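Local coordinates for N-terminal acetyltransferase-like protein (Chaetomium thermophilum, PDB 5NNP), which probably acts as the helical auxiliary subunit of an N-terminal acetyltransferase A complex, a TPR-type scaffold around its catalytic partner, at residues Q144-W149 with L185-A190; I168-E173 with L192-I197; G130-R135 with T150-A155; Y156-N161 with A539-V544; L118-I123 with D523-H528. All coordinates share one frame; numbering follows the deposited sequence.

Contact 1 (Q144-W149 with L185-A190)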
# COMPACT_ATOMS: atom_id res chain seq x y z
N GLN A 144 31.79 16.26 -3.35
CA GLN A 144 31.58 17.37 -2.45
C GLN A 144 30.12 17.41 -2.04
O GLN A 144 29.76 18.12 -1.10
CB GLN A 144 32.02 18.69 -3.09
CG GLN A 144 31.15 19.15 -4.26
CD GLN A 144 31.34 18.33 -5.53
OE1 GLN A 144 32.12 17.37 -5.56
NE2 GLN A 144 30.62 18.70 -6.59
N ILE A 145 29.28 16.62 -2.71
CA ILE A 145 27.84 16.62 -2.45
C ILE A 145 27.38 15.43 -1.60
O ILE A 145 27.55 14.29 -2.00
CB ILE A 145 27.06 16.62 -3.79
CG1 ILE A 145 27.52 17.79 -4.66
CG2 ILE A 145 25.56 16.69 -3.54
CD1 ILE A 145 26.73 17.98 -5.93
N ARG A 146 26.77 15.70 -0.44
CA ARG A 146 26.47 14.64 0.52
C ARG A 146 25.54 13.56 -0.04
O ARG A 146 25.71 12.39 0.28
CB ARG A 146 25.88 15.19 1.82
CG ARG A 146 25.58 14.10 2.85
CD ARG A 146 25.32 14.61 4.27
NE ARG A 146 25.42 13.53 5.27
CZ ARG A 146 25.44 13.71 6.59
NH1 ARG A 146 25.56 12.67 7.39
NH2 ARG A 146 25.34 14.93 7.11
N GLN A 147 24.58 13.94 -0.88
CA GLN A 147 23.64 12.98 -1.48
C GLN A 147 24.33 11.78 -2.08
O GLN A 147 23.85 10.66 -1.98
CB GLN A 147 22.82 13.60 -2.59
CG GLN A 147 21.88 14.68 -2.20
CD GLN A 147 21.22 15.28 -3.42
OE1 GLN A 147 21.17 14.64 -4.48
NE2 GLN A 147 20.74 16.51 -3.30
N ASN A 148 25.43 12.03 -2.76
CA ASN A 148 26.14 10.96 -3.44
C ASN A 148 26.78 9.97 -2.49
O ASN A 148 26.99 8.84 -2.88
CB ASN A 148 27.19 11.53 -4.39
CG ASN A 148 26.58 12.34 -5.50
OD1 ASN A 148 25.48 12.03 -5.96
ND2 ASN A 148 27.27 13.39 -5.94
N TRP A 149 27.09 10.39 -1.25
CA TRP A 149 27.64 9.44 -0.27
C TRP A 149 26.52 8.55 0.25
O TRP A 149 26.64 7.31 0.28
CB TRP A 149 28.32 10.14 0.90
CG TRP A 149 29.57 10.83 0.50
CD1 TRP A 149 29.68 12.08 -0.04
CD2 TRP A 149 30.92 10.32 0.60
NE1 TRP A 149 30.99 12.38 -0.29
CE2 TRP A 149 31.78 11.32 0.09
CE3 TRP A 149 31.48 9.12 1.06
CZ2 TRP A 149 33.16 11.15 0.03
CZ3 TRP A 149 32.85 8.95 1.00
CH2 TRP A 149 33.68 9.96 0.48
N LEU A 185 18.23 18.87 8.96
CA LEU A 185 17.39 17.68 8.86
C LEU A 185 18.07 16.55 8.09
O LEU A 185 17.88 15.38 8.41
CB LEU A 185 16.05 18.02 8.21
CG LEU A 185 15.06 16.85 8.19
CD1 LEU A 185 14.78 16.41 9.60
CD2 LEU A 185 13.78 17.21 7.49
N GLU A 186 18.86 16.90 7.08
CA GLU A 186 19.59 15.91 6.31
C GLU A 186 20.56 15.13 7.21
O GLU A 186 20.61 13.90 7.19
CB GLU A 186 20.35 16.58 5.16
CG GLU A 186 21.05 15.61 4.22
CD GLU A 186 21.94 16.32 3.21
OE1 GLU A 186 22.74 17.18 3.62
OE2 GLU A 186 21.83 16.02 2.00
N HIS A 187 21.33 15.86 8.01
CA HIS A 187 22.26 15.22 8.93
C HIS A 187 21.52 14.38 9.97
O HIS A 187 21.94 13.27 10.27
CB HIS A 187 23.14 16.26 9.61
CG HIS A 187 24.18 15.68 10.51
ND1 HIS A 187 25.24 14.93 10.03
CD2 HIS A 187 24.33 15.71 11.85
CE1 HIS A 187 25.98 14.53 11.04
NE2 HIS A 187 25.45 14.99 12.16
N SER A 188 20.42 14.91 10.50
CA SER A 188 19.60 14.17 11.47
C SER A 188 19.09 12.84 10.92
O SER A 188 19.23 11.79 11.56
CB SER A 188 18.42 15.03 11.91
OG SER A 188 17.53 14.27 12.71
N GLU A 189 18.50 12.89 9.74
CA GLU A 189 18.05 11.70 9.03
C GLU A 189 19.18 10.74 8.70
O GLU A 189 18.99 9.52 8.76
CB GLU A 189 17.31 12.10 7.75
CG GLU A 189 15.92 12.64 8.02
CD GLU A 189 15.03 11.64 8.75
OE1 GLU A 189 14.91 10.49 8.28
OE2 GLU A 189 14.47 12.00 9.81
N ALA A 190 20.35 11.28 8.38
CA ALA A 190 21.50 10.45 8.07
C ALA A 190 21.97 9.68 9.30
O ALA A 190 22.40 8.54 9.18
CB ALA A 190 22.64 11.27 7.49
O HOH W 1 23.95 17.42 6.12
O HOH W 2 23.39 16.68 -0.20
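Arg-146 stretches from the start of helix 146-159 to His-187 and Ala-190 on helix 185-200, joining two helices of the TPR-type helical superhelix whose backbones stay well apart. With CG anti to the backbone N and the chain extended from CG to NE, the arginine has the length to span the gap, as a shorter residue would not. Its guanidinium meets the imidazole edge to edge: NH2 donates to His-187 ND1 over 2.9 Å in a nearly straight bond (169°). The nitrogen of each group lies close to the plane of the other, although the two planes are turned 51° apart. Arg-146 NH1 adds a weak bond to His-187 ND1 at 3.5 Å. Since ND1 accepts, the arrangement is consistent with an imidazole that carries its proton on NE2, and the adjacent positive charge would probably discourage a second one. Ala-190, with just a methyl, leaves room for the tip of the arginine beside its CB. Glu-186 runs past Arg-146 in the opposite direction, and its OE1 comes 3.7 Å from the arginine CD rather than pairing with the guanidinium. The opposite charges are instead connected through a water that accepts from NH2 and donates to OE1. Tyr-172 of helix 162-175 also packs on the arginine side chain. The other carboxylate oxygen faces the first turn of helix 146-159, where a second water donates to Glu-186 OE2 at 2.8 Å and takes a weak bond from the backbone N of Gln-147 at 3.1 Å.

Contact 2 (I168-E173 with L192-I197)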
# COMPACT_ATOMS: atom_id res chain seq x y z
N ILE A 168 30.52 3.73 4.49
CA ILE A 168 30.38 4.88 3.62
C ILE A 168 29.76 6.03 4.40
O ILE A 168 30.20 7.18 4.27
CB ILE A 168 29.54 4.56 2.37
CG1 ILE A 168 30.28 3.57 1.47
CG2 ILE A 168 29.20 5.81 1.59
CD1 ILE A 168 31.76 3.98 1.19
N LEU A 169 28.76 5.72 5.23
CA LEU A 169 28.10 6.73 6.05
C LEU A 169 29.05 7.34 7.07
O LEU A 169 29.10 8.57 7.23
CB LEU A 169 26.89 6.14 6.77
CG LEU A 169 25.67 5.92 5.86
CD1 LEU A 169 24.59 5.08 6.54
CD2 LEU A 169 25.11 7.25 5.41
N THR A 170 29.81 6.48 7.75
CA THR A 170 30.73 6.98 8.75
C THR A 170 31.88 7.75 8.10
O THR A 170 32.40 8.72 8.68
CB THR A 170 31.33 5.85 9.60
OG1 THR A 170 30.28 5.16 10.30
CG2 THR A 170 32.33 6.43 10.61
N THR A 171 32.29 7.34 6.91
CA THR A 171 33.40 8.03 6.24
C THR A 171 33.01 9.47 5.97
O THR A 171 33.81 10.38 6.21
CB THR A 171 33.80 7.33 4.92
OG1 THR A 171 34.38 6.06 5.23
CG2 THR A 171 34.84 8.15 4.16
N TYR A 172 31.78 9.69 5.52
CA TYR A 172 31.29 11.04 5.31
C TYR A 172 31.34 11.86 6.59
O TYR A 172 31.93 12.95 6.62
CB TYR A 172 29.87 11.08 4.75
CG TYR A 172 29.48 12.50 4.49
CD1 TYR A 172 29.87 13.13 3.32
CD2 TYR A 172 28.81 13.25 5.44
CE1 TYR A 172 29.58 14.45 3.09
CE2 TYR A 172 28.51 14.58 5.22
CZ TYR A 172 28.90 15.17 4.04
OH TYR A 172 28.62 16.49 3.78
N GLU A 173 30.73 11.34 7.65
CA GLU A 173 30.70 12.03 8.94
C GLU A 173 32.09 12.41 9.42
O GLU A 173 32.28 13.43 10.07
CB GLU A 173 30.05 11.16 10.01
CG GLU A 173 28.57 10.87 9.81
CD GLU A 173 28.01 10.06 10.95
OE1 GLU A 173 27.16 9.17 10.72
OE2 GLU A 173 28.42 10.30 12.10
N LEU A 192 20.00 8.71 11.85
CA LEU A 192 19.05 7.65 12.16
C LEU A 192 19.18 6.49 11.18
O LEU A 192 19.08 5.32 11.56
CB LEU A 192 17.63 8.20 12.17
CG LEU A 192 17.28 9.20 13.28
CD1 LEU A 192 15.84 9.70 13.09
CD2 LEU A 192 17.46 8.61 14.68
N TYR A 193 19.40 6.80 9.91
CA TYR A 193 19.57 5.76 8.90
C TYR A 193 20.73 4.82 9.25
O TYR A 193 20.57 3.59 9.26
CB TYR A 193 19.76 6.38 7.51
CG TYR A 193 19.99 5.37 6.40
CD1 TYR A 193 19.12 4.31 6.19
CD2 TYR A 193 21.08 5.50 5.53
CE1 TYR A 193 19.33 3.39 5.17
CE2 TYR A 193 21.30 4.59 4.51
CZ TYR A 193 20.42 3.54 4.33
OH TYR A 193 20.65 2.64 3.31
N LYS A 194 21.89 5.41 9.57
CA LYS A 194 23.05 4.65 10.05
C LYS A 194 22.69 3.83 11.29
O LYS A 194 23.08 2.67 11.41
CB LYS A 194 24.23 5.58 10.36
CG LYS A 194 25.44 4.87 11.05
CD LYS A 194 26.55 5.86 11.47
CE LYS A 194 27.73 5.18 12.10
NZ LYS A 194 28.77 6.14 12.62
N ASN A 195 21.94 4.43 12.22
CA ASN A 195 21.52 3.70 13.41
C ASN A 195 20.71 2.46 13.05
O ASN A 195 20.96 1.38 13.57
CB ASN A 195 20.72 4.59 14.38
CG ASN A 195 20.49 3.91 15.74
OD1 ASN A 195 19.48 3.23 15.95
ND2 ASN A 195 21.44 4.08 16.68
N THR A 196 19.74 2.59 12.14
CA THR A 196 18.95 1.42 11.77
C THR A 196 19.87 0.37 11.13
O THR A 196 19.65 -0.82 11.29
CB THR A 196 17.79 1.75 10.81
OG1 THR A 196 18.30 2.25 9.57
CG2 THR A 196 16.86 2.78 11.43
N ILE A 197 20.91 0.82 10.45
CA ILE A 197 21.83 -0.12 9.80
C ILE A 197 22.63 -0.93 10.81
O ILE A 197 22.79 -2.14 10.66
CB ILE A 197 22.78 0.62 8.82
CG1 ILE A 197 21.98 1.01 7.57
CG2 ILE A 197 23.95 -0.27 8.43
CD1 ILE A 197 22.71 1.91 6.59
O HOH W 3 27.27 8.44 13.80
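This is a buried helix-helix contact, half apolar and half polar, in which Leu-169 and Thr-170 of helix 162-175 meet Tyr-193, Lys-194 and Ile-197 of helix 185-200. The axes of the two short segments approach to 10.7 Å with their directions 143° apart. Leu-169 supplies the apolar half through one methyl: CD1 lies 3.7 Å from Tyr-193 CD2 and also touches Ile-197 CD1 and the CB of Lys-194. Leucine suits the place because it is long enough to set this one terminal methyl among all three neighbours. The two helices follow one another in the chain and run roughly antiparallel, the arrangement from which TPR-type superhelices are built. On the polar side Lys-194 is fully extended, with CG anti to the backbone N (chi1 173°), and NZ donates to Thr-170 OG1 at 2.9 Å. That hydroxyl also bonds to Glu-166 O, one turn earlier on its own helix. Glu-173 crosses the lysine obliquely; its OE1 is 3.9 Å from Lys-194 NZ, a long salt bridge, while a water donates to OE2 and accepts from NZ. An alanine in place of Lys-194 would probably leave the Glu-173 carboxylate without its opposite charge and Thr-170 OG1 without this donor. NZ has a further hydrogen bond to a bound glycerol, probably from the crystallisation liquor.

Contact 3 (G130-R135 with T150-A155)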
# COMPACT_ATOMS: atom_id res chain seq x y z
N GLY A 130 25.02 -3.47 -10.24
CA GLY A 130 25.07 -2.37 -11.18
C GLY A 130 24.90 -1.01 -10.52
O GLY A 130 25.57 -0.05 -10.87
N TYR A 131 24.01 -0.94 -9.54
CA TYR A 131 23.62 0.32 -8.93
C TYR A 131 24.75 0.80 -8.05
O TYR A 131 25.06 1.99 -7.99
CB TYR A 131 22.33 0.15 -8.11
CG TYR A 131 21.75 1.43 -7.57
CD1 TYR A 131 21.52 2.50 -8.41
CD2 TYR A 131 21.42 1.56 -6.23
CE1 TYR A 131 20.99 3.67 -7.94
CE2 TYR A 131 20.89 2.74 -5.74
CZ TYR A 131 20.68 3.79 -6.61
OH TYR A 131 20.15 4.98 -6.16
N VAL A 132 25.37 -0.14 -7.37
CA VAL A 132 26.54 0.16 -6.57
C VAL A 132 27.65 0.76 -7.44
O VAL A 132 28.19 1.82 -7.14
CB VAL A 132 27.07 -1.10 -5.87
CG1 VAL A 132 28.50 -0.88 -5.36
CG2 VAL A 132 26.13 -1.49 -4.74
N GLN A 133 28.01 0.07 -8.52
CA GLN A 133 29.02 0.59 -9.42
C GLN A 133 28.68 2.01 -9.89
O GLN A 133 29.53 2.91 -9.88
CB GLN A 133 29.19 -0.34 -10.62
CG GLN A 133 30.42 -0.05 -11.45
CD GLN A 133 30.53 -0.97 -12.65
OE1 GLN A 133 29.83 -1.98 -12.73
NE2 GLN A 133 31.41 -0.63 -13.58
N SER A 134 27.43 2.21 -10.30
CA SER A 134 26.98 3.52 -10.75
C SER A 134 27.19 4.61 -9.70
O SER A 134 27.73 5.68 -9.99
CB SER A 134 25.51 3.46 -11.15
OG SER A 134 25.39 2.85 -12.41
N ARG A 135 26.76 4.34 -8.48
CA ARG A 135 26.84 5.34 -7.42
C ARG A 135 28.27 5.62 -7.03
O ARG A 135 28.61 6.77 -6.72
CB ARG A 135 26.05 4.89 -6.20
CG ARG A 135 24.59 4.97 -6.43
CD ARG A 135 24.27 6.33 -7.00
NE ARG A 135 22.83 6.48 -7.18
CZ ARG A 135 22.21 7.63 -7.34
NH1 ARG A 135 20.88 7.65 -7.49
NH2 ARG A 135 22.90 8.77 -7.37
N THR A 150 25.43 9.20 0.65
CA THR A 150 24.23 8.51 1.13
C THR A 150 23.69 7.50 0.11
O THR A 150 23.37 6.37 0.47
CB THR A 150 23.14 9.52 1.46
OG1 THR A 150 23.65 10.42 2.43
CG2 THR A 150 21.88 8.82 2.00
N ALA A 151 23.62 7.92 -1.15
CA ALA A 151 23.20 7.05 -2.25
C ALA A 151 24.05 5.79 -2.36
O ALA A 151 23.51 4.70 -2.53
CB ALA A 151 23.22 7.82 -3.56
N LEU A 152 25.38 5.93 -2.27
CA LEU A 152 26.26 4.77 -2.34
C LEU A 152 26.06 3.89 -1.11
O LEU A 152 26.10 2.67 -1.22
CB LEU A 152 27.74 5.16 -2.47
CG LEU A 152 28.72 3.96 -2.38
CD1 LEU A 152 28.52 2.92 -3.50
CD2 LEU A 152 30.18 4.38 -2.28
N ALA A 153 25.83 4.49 0.06
CA ALA A 153 25.46 3.72 1.24
C ALA A 153 24.14 2.95 1.05
O ALA A 153 24.03 1.77 1.41
CB ALA A 153 25.37 4.63 2.44
N ILE A 154 23.14 3.61 0.45
CA ILE A 154 21.87 2.95 0.16
C ILE A 154 22.04 1.76 -0.79
O ILE A 154 21.47 0.68 -0.55
CB ILE A 154 20.85 3.94 -0.43
CG1 ILE A 154 20.39 4.94 0.64
CG2 ILE A 154 19.65 3.21 -1.00
CD1 ILE A 154 19.95 6.26 0.07
N ALA A 155 22.83 1.93 -1.84
CA ALA A 155 23.05 0.86 -2.81
C ALA A 155 23.68 -0.35 -2.14
O ALA A 155 23.28 -1.50 -2.40
CB ALA A 155 23.92 1.33 -3.94
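Ala-155 is the bump at the middle of this interface: its CB enters a hollow on helix 128-141 walled by Tyr-131, Val-132 and Arg-135. The methyl stands 3.4 Å from Tyr-131 CD2 and 3.7 Å from Val-132 CG2, with Arg-135 CG closing the floor at 4.5 Å. One turn earlier, Ala-151 CB rests over a face of the Arg-135 guanidinium, 3.9 Å from NE. Small residues at both places let the helices, consecutive in the TPR-type array and nearly antiparallel at 163°, bring their axes within 8.7 Å. Leu-152 fills the flank, placing CD1 against Val-132 O and 4.2 Å from Val-132 CG1, while its CA faces Arg-135 CB. Arg-135 bends at chi2 (-49°), and this turns CD back toward Ala-151. Beyond it Arg-135 NH1 donates to Tyr-131 OH at 3.1 Å (138°), a bond within one helix that steadies the guanidinium beneath the methyl. An alanine at Arg-135 would probably open a gap under Ala-151 and leave Tyr-131 OH without this donor. No hydrogen bond passes between the segments, so here their fit rests on close apolar and van der Waals contact, with the arginine serving as a flat surface for Ala-151 and, through NH1, as a donor to Tyr-131 OH.

Contact 4 (Y156-N161 with A539-V544)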
# COMPACT_ATOMS: atom_id res chain seq x y z
N TYR A 156 24.68 -0.09 -1.29
CA TYR A 156 25.32 -1.17 -0.55
C TYR A 156 24.32 -1.86 0.38
O TYR A 156 24.25 -3.09 0.44
CB TYR A 156 26.49 -0.63 0.28
CG TYR A 156 27.79 -0.52 -0.46
CD1 TYR A 156 28.24 -1.54 -1.28
CD2 TYR A 156 28.60 0.59 -0.30
CE1 TYR A 156 29.47 -1.44 -1.94
CE2 TYR A 156 29.80 0.71 -0.95
CZ TYR A 156 30.23 -0.30 -1.77
OH TYR A 156 31.44 -0.14 -2.40
N HIS A 157 23.56 -1.05 1.10
CA HIS A 157 22.52 -1.49 2.03
C HIS A 157 21.49 -2.41 1.37
O HIS A 157 21.20 -3.50 1.87
CB HIS A 157 21.83 -0.27 2.64
CG HIS A 157 20.91 -0.60 3.76
ND1 HIS A 157 19.99 0.30 4.25
CD2 HIS A 157 20.75 -1.73 4.49
CE1 HIS A 157 19.30 -0.26 5.23
NE2 HIS A 157 19.74 -1.49 5.39
N LEU A 158 20.95 -1.96 0.24
CA LEU A 158 19.93 -2.74 -0.46
C LEU A 158 20.55 -3.99 -1.08
O LEU A 158 19.84 -4.96 -1.33
CB LEU A 158 19.24 -1.90 -1.53
CG LEU A 158 18.40 -0.72 -1.03
CD1 LEU A 158 17.73 0.01 -2.21
CD2 LEU A 158 17.35 -1.19 -0.02
N GLU A 159 21.86 -3.95 -1.32
CA GLU A 159 22.58 -5.09 -1.89
C GLU A 159 22.81 -6.17 -0.85
O GLU A 159 23.17 -7.28 -1.20
CB GLU A 159 23.94 -4.67 -2.48
CG GLU A 159 24.72 -5.81 -3.16
CD GLU A 159 26.15 -5.43 -3.58
OE1 GLU A 159 26.61 -5.89 -4.66
OE2 GLU A 159 26.84 -4.70 -2.83
N GLY A 160 22.64 -5.82 0.42
CA GLY A 160 22.94 -6.76 1.50
C GLY A 160 24.30 -6.54 2.15
O GLY A 160 24.64 -7.23 3.11
N ASN A 161 25.08 -5.59 1.65
CA ASN A 161 26.37 -5.26 2.23
C ASN A 161 26.25 -4.18 3.31
O ASN A 161 26.63 -3.01 3.10
CB ASN A 161 27.34 -4.81 1.13
CG ASN A 161 28.79 -4.94 1.53
OD1 ASN A 161 29.12 -4.97 2.71
ND2 ASN A 161 29.68 -5.00 0.54
N ALA A 539 12.49 6.24 5.03
CA ALA A 539 11.21 6.09 4.34
C ALA A 539 11.44 5.51 2.96
O ALA A 539 10.70 4.63 2.51
CB ALA A 539 10.45 7.43 4.25
N TYR A 540 12.48 6.01 2.29
CA TYR A 540 12.82 5.50 0.97
C TYR A 540 13.05 3.97 1.01
O TYR A 540 12.52 3.23 0.17
CB TYR A 540 14.06 6.19 0.40
CG TYR A 540 14.54 5.54 -0.87
CD1 TYR A 540 13.96 5.85 -2.09
CD2 TYR A 540 15.57 4.60 -0.85
CE1 TYR A 540 14.39 5.25 -3.25
CE2 TYR A 540 16.00 3.99 -2.00
CZ TYR A 540 15.41 4.31 -3.21
OH TYR A 540 15.84 3.69 -4.37
N VAL A 541 13.84 3.51 1.98
CA VAL A 541 14.15 2.10 2.06
C VAL A 541 12.90 1.31 2.45
O VAL A 541 12.76 0.16 2.05
CB VAL A 541 15.28 1.79 3.07
CG1 VAL A 541 15.42 0.29 3.25
CG2 VAL A 541 16.60 2.37 2.58
N ASP A 542 12.00 1.93 3.22
CA ASP A 542 10.69 1.32 3.51
C ASP A 542 9.88 1.11 2.24
O ASP A 542 9.24 0.08 2.05
CB ASP A 542 9.87 2.17 4.47
CG ASP A 542 10.27 1.96 5.90
OD1 ASP A 542 10.84 0.90 6.21
OD2 ASP A 542 9.99 2.86 6.73
N MET A 543 9.91 2.11 1.37
CA MET A 543 9.13 2.07 0.15
C MET A 543 9.63 0.96 -0.77
O MET A 543 8.84 0.11 -1.21
CB MET A 543 9.19 3.42 -0.56
CG MET A 543 8.39 3.43 -1.83
SD MET A 543 9.19 4.36 -3.14
CE MET A 543 10.69 3.44 -3.30
N VAL A 544 10.93 0.97 -1.03
CA VAL A 544 11.60 -0.05 -1.81
C VAL A 544 11.25 -1.48 -1.34
O VAL A 544 10.93 -2.35 -2.15
CB VAL A 544 13.14 0.12 -1.74
CG1 VAL A 544 13.83 -1.12 -2.31
CG2 VAL A 544 13.57 1.40 -2.48
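Leu-158, in the last turn of helix 146-159, reaches over the gap to helix 537-547 and overlaps Val-541, Val-544 and the ring of Tyr-540. Its CG lies beside the backbone N (chi1 -66°), and beyond it both methyls take part. CD1 meets Val-544 CG1 at 4.1 Å, the side chains approaching tip to tip. CD2 lies 4.1 Å from Val-541 CG1, but here leucine and valine slide past each other in opposite directions; CD2 also nears Val-544 CG1. CD1 also nears Tyr-540 CE2 at 4.3 Å. On the far helix Val-544 CG2 covers a face of the Tyr-540 ring, offset toward its rim, and so valine and tyrosine present one continuous apolar patch to the leucine. Beta-branched valines suit that patch, since they put bulk close to their own helix and leave the reaching to Leu-158. His-157 adds a looser touch, ND1 to Val-541 CG2 at 4.3 Å; its nitrogens have polar partners in Tyr-193 OH and Glu-200 OE2, both on helix 185-200. Helix 146-159 then ends in a Schellman motif, in which Gly-160 N and Asn-161 N bond back to His-157 O and Tyr-156 O and Gly-160 takes a positive phi (99°) that suits glycine. The OD1 of Asn-161, at the N-cap of the next helix, bonds to Lys-164 N. Another protein chain packs on helix 537-547 at Asp-542 and Met-543. Joining helices 377 residues apart by apolar side chains is consistent with the way a NatA-type auxiliary subunit folds its TPR superhelix back on itself.

Contact 5 (L118-I123 with D523-H528)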
# COMPACT_ATOMS: atom_id res chain seq x y z
N LEU A 118 20.92 5.71 -16.18
CA LEU A 118 21.19 4.29 -16.02
C LEU A 118 21.08 3.85 -14.56
O LEU A 118 20.52 2.80 -14.24
CB LEU A 118 22.60 3.97 -16.54
CG LEU A 118 23.15 2.60 -16.18
CD1 LEU A 118 22.42 1.51 -16.95
CD2 LEU A 118 24.65 2.56 -16.45
N ALA A 119 21.63 4.65 -13.67
CA ALA A 119 21.64 4.32 -12.25
C ALA A 119 20.21 4.19 -11.75
O ALA A 119 19.89 3.29 -10.97
CB ALA A 119 22.39 5.38 -11.46
N VAL A 120 19.36 5.10 -12.21
CA VAL A 120 17.96 5.09 -11.83
C VAL A 120 17.33 3.80 -12.32
O VAL A 120 16.71 3.07 -11.56
CB VAL A 120 17.20 6.32 -12.40
CG1 VAL A 120 15.73 6.15 -12.16
CG2 VAL A 120 17.71 7.62 -11.78
N LEU A 121 17.51 3.50 -13.60
CA LEU A 121 16.98 2.28 -14.20
C LEU A 121 17.45 1.04 -13.46
O LEU A 121 16.68 0.10 -13.22
CB LEU A 121 17.37 2.20 -15.69
CG LEU A 121 16.70 3.17 -16.67
CD1 LEU A 121 17.48 3.24 -17.95
CD2 LEU A 121 15.27 2.73 -16.97
N GLN A 122 18.72 1.03 -13.08
CA GLN A 122 19.28 -0.15 -12.43
C GLN A 122 18.64 -0.44 -11.07
O GLN A 122 18.35 -1.60 -10.76
CB GLN A 122 20.78 -0.01 -12.27
CG GLN A 122 21.57 -0.27 -13.52
CD GLN A 122 23.00 0.21 -13.41
OE1 GLN A 122 23.27 1.32 -12.93
NE2 GLN A 122 23.94 -0.63 -13.83
N ILE A 123 18.44 0.60 -10.26
CA ILE A 123 17.82 0.37 -8.96
C ILE A 123 16.33 0.04 -9.16
O ILE A 123 15.78 -0.82 -8.46
CB ILE A 123 18.01 1.56 -7.99
CG1 ILE A 123 17.52 1.19 -6.58
CG2 ILE A 123 17.27 2.79 -8.48
CD1 ILE A 123 18.09 -0.14 -6.03
N ASP A 523 5.58 3.79 -10.24
CA ASP A 523 5.47 5.02 -9.45
C ASP A 523 6.71 5.31 -8.60
O ASP A 523 7.01 6.46 -8.31
CB ASP A 523 4.23 4.96 -8.54
CG ASP A 523 2.96 5.36 -9.27
OD1 ASP A 523 3.09 6.01 -10.34
OD2 ASP A 523 1.85 5.04 -8.79
N GLN A 524 7.45 4.27 -8.23
CA GLN A 524 8.62 4.43 -7.38
C GLN A 524 9.80 5.04 -8.17
O GLN A 524 10.83 5.37 -7.59
CB GLN A 524 9.01 3.09 -6.79
CG GLN A 524 9.51 2.15 -7.87
CD GLN A 524 9.88 0.77 -7.35
OE1 GLN A 524 10.60 0.63 -6.36
NE2 GLN A 524 9.40 -0.25 -8.03
N PHE A 525 9.62 5.21 -9.48
CA PHE A 525 10.71 5.52 -10.39
C PHE A 525 11.40 6.88 -10.13
O PHE A 525 12.62 6.97 -10.06
CB PHE A 525 10.21 5.47 -11.84
CG PHE A 525 11.31 5.47 -12.88
CD1 PHE A 525 11.88 6.65 -13.31
CD2 PHE A 525 11.77 4.28 -13.41
CE1 PHE A 525 12.90 6.64 -14.27
CE2 PHE A 525 12.78 4.27 -14.36
CZ PHE A 525 13.34 5.45 -14.79
N ASP A 526 10.61 7.93 -10.00
CA ASP A 526 11.16 9.27 -9.80
C ASP A 526 11.72 9.46 -8.40
O ASP A 526 12.43 10.43 -8.14
CB ASP A 526 10.09 10.33 -10.05
CG ASP A 526 9.62 10.38 -11.48
OD1 ASP A 526 10.37 9.94 -12.38
OD2 ASP A 526 8.50 10.89 -11.71
N PHE A 527 11.41 8.54 -7.49
CA PHE A 527 11.76 8.72 -6.09
C PHE A 527 13.16 8.21 -5.73
O PHE A 527 13.72 8.63 -4.72
CB PHE A 527 10.70 8.08 -5.20
CG PHE A 527 9.40 8.82 -5.21
CD1 PHE A 527 9.31 10.06 -4.59
CD2 PHE A 527 8.30 8.32 -5.89
CE1 PHE A 527 8.12 10.80 -4.62
CE2 PHE A 527 7.10 9.04 -5.93
CZ PHE A 527 7.01 10.29 -5.29
N HIS A 528 13.73 7.34 -6.56
CA HIS A 528 15.13 6.94 -6.38
C HIS A 528 16.01 8.20 -6.30
O HIS A 528 16.94 8.25 -5.50
CB HIS A 528 15.61 6.02 -7.50
CG HIS A 528 14.68 4.86 -7.78
ND1 HIS A 528 14.25 4.00 -6.80
CD2 HIS A 528 14.13 4.43 -8.94
CE1 HIS A 528 13.44 3.09 -7.34
NE2 HIS A 528 13.37 3.33 -8.63
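Phe-525 has its CG anti to the backbone N (chi1 -167°), and its ring meets Val-120 and Leu-121, while Ile-123 has CG1 anti (chi1 -172°), placing CG2 in the crowded position between N and carbonyl carbon, from which it meets His-528. These groups join helix 112-124 of the TPR-type helical array to residues 525-528 around the start of helix 527-534, some 400 residues later. Val-120 CG1 sits over one face of the Phe-525 ring, 3.9 Å from its centroid, in a CH-pi contact. Leu-121 CD2 comes at the edge of the same ring, 3.9 Å from CE2, so two aliphatic neighbours hold it from different directions. Phe-94 of helix 94-107 also meets this ring. A flat aromatic suits the place because it offers a face to one residue and a rim to the next. His-528 is gripped still more fully: its NE2 bonds to Gln-124 OE1 and its ND1 to Tyr-540 OH, fixing the rotation of the imidazole. The faces are covered too. Gln-524 O stands over the centre of one, 3.4 Å above the plane, and on the opposite face Ile-123 CG2 lies 3.5 Å from the ring centroid.

In the fold
Contacts 2 to 5 are buried, whereas contact 1 is partly buried and relies on an arginine-histidine bond and two waters. Contacts 1, 3 and 4 share helix 146-159, using its start, middle and end, and contacts 1 and 2 share helix 185-200. Contacts 2 and 3 join helices that follow each other in the chain. Contacts 4 and 5 instead bring residues 523-544 onto helices hundreds of residues earlier, with no hydrogen bond between their segments. Polar links between segments thus belong to contacts 1 and 2, apolar packing to 3 and 4, with a guanidinium face in 3, and CH-pi contacts to 5. Contacts 3 and 5 touch through Ser-134 and Gln-122, contacts 4 and 5 through Leu-158 and Ile-123.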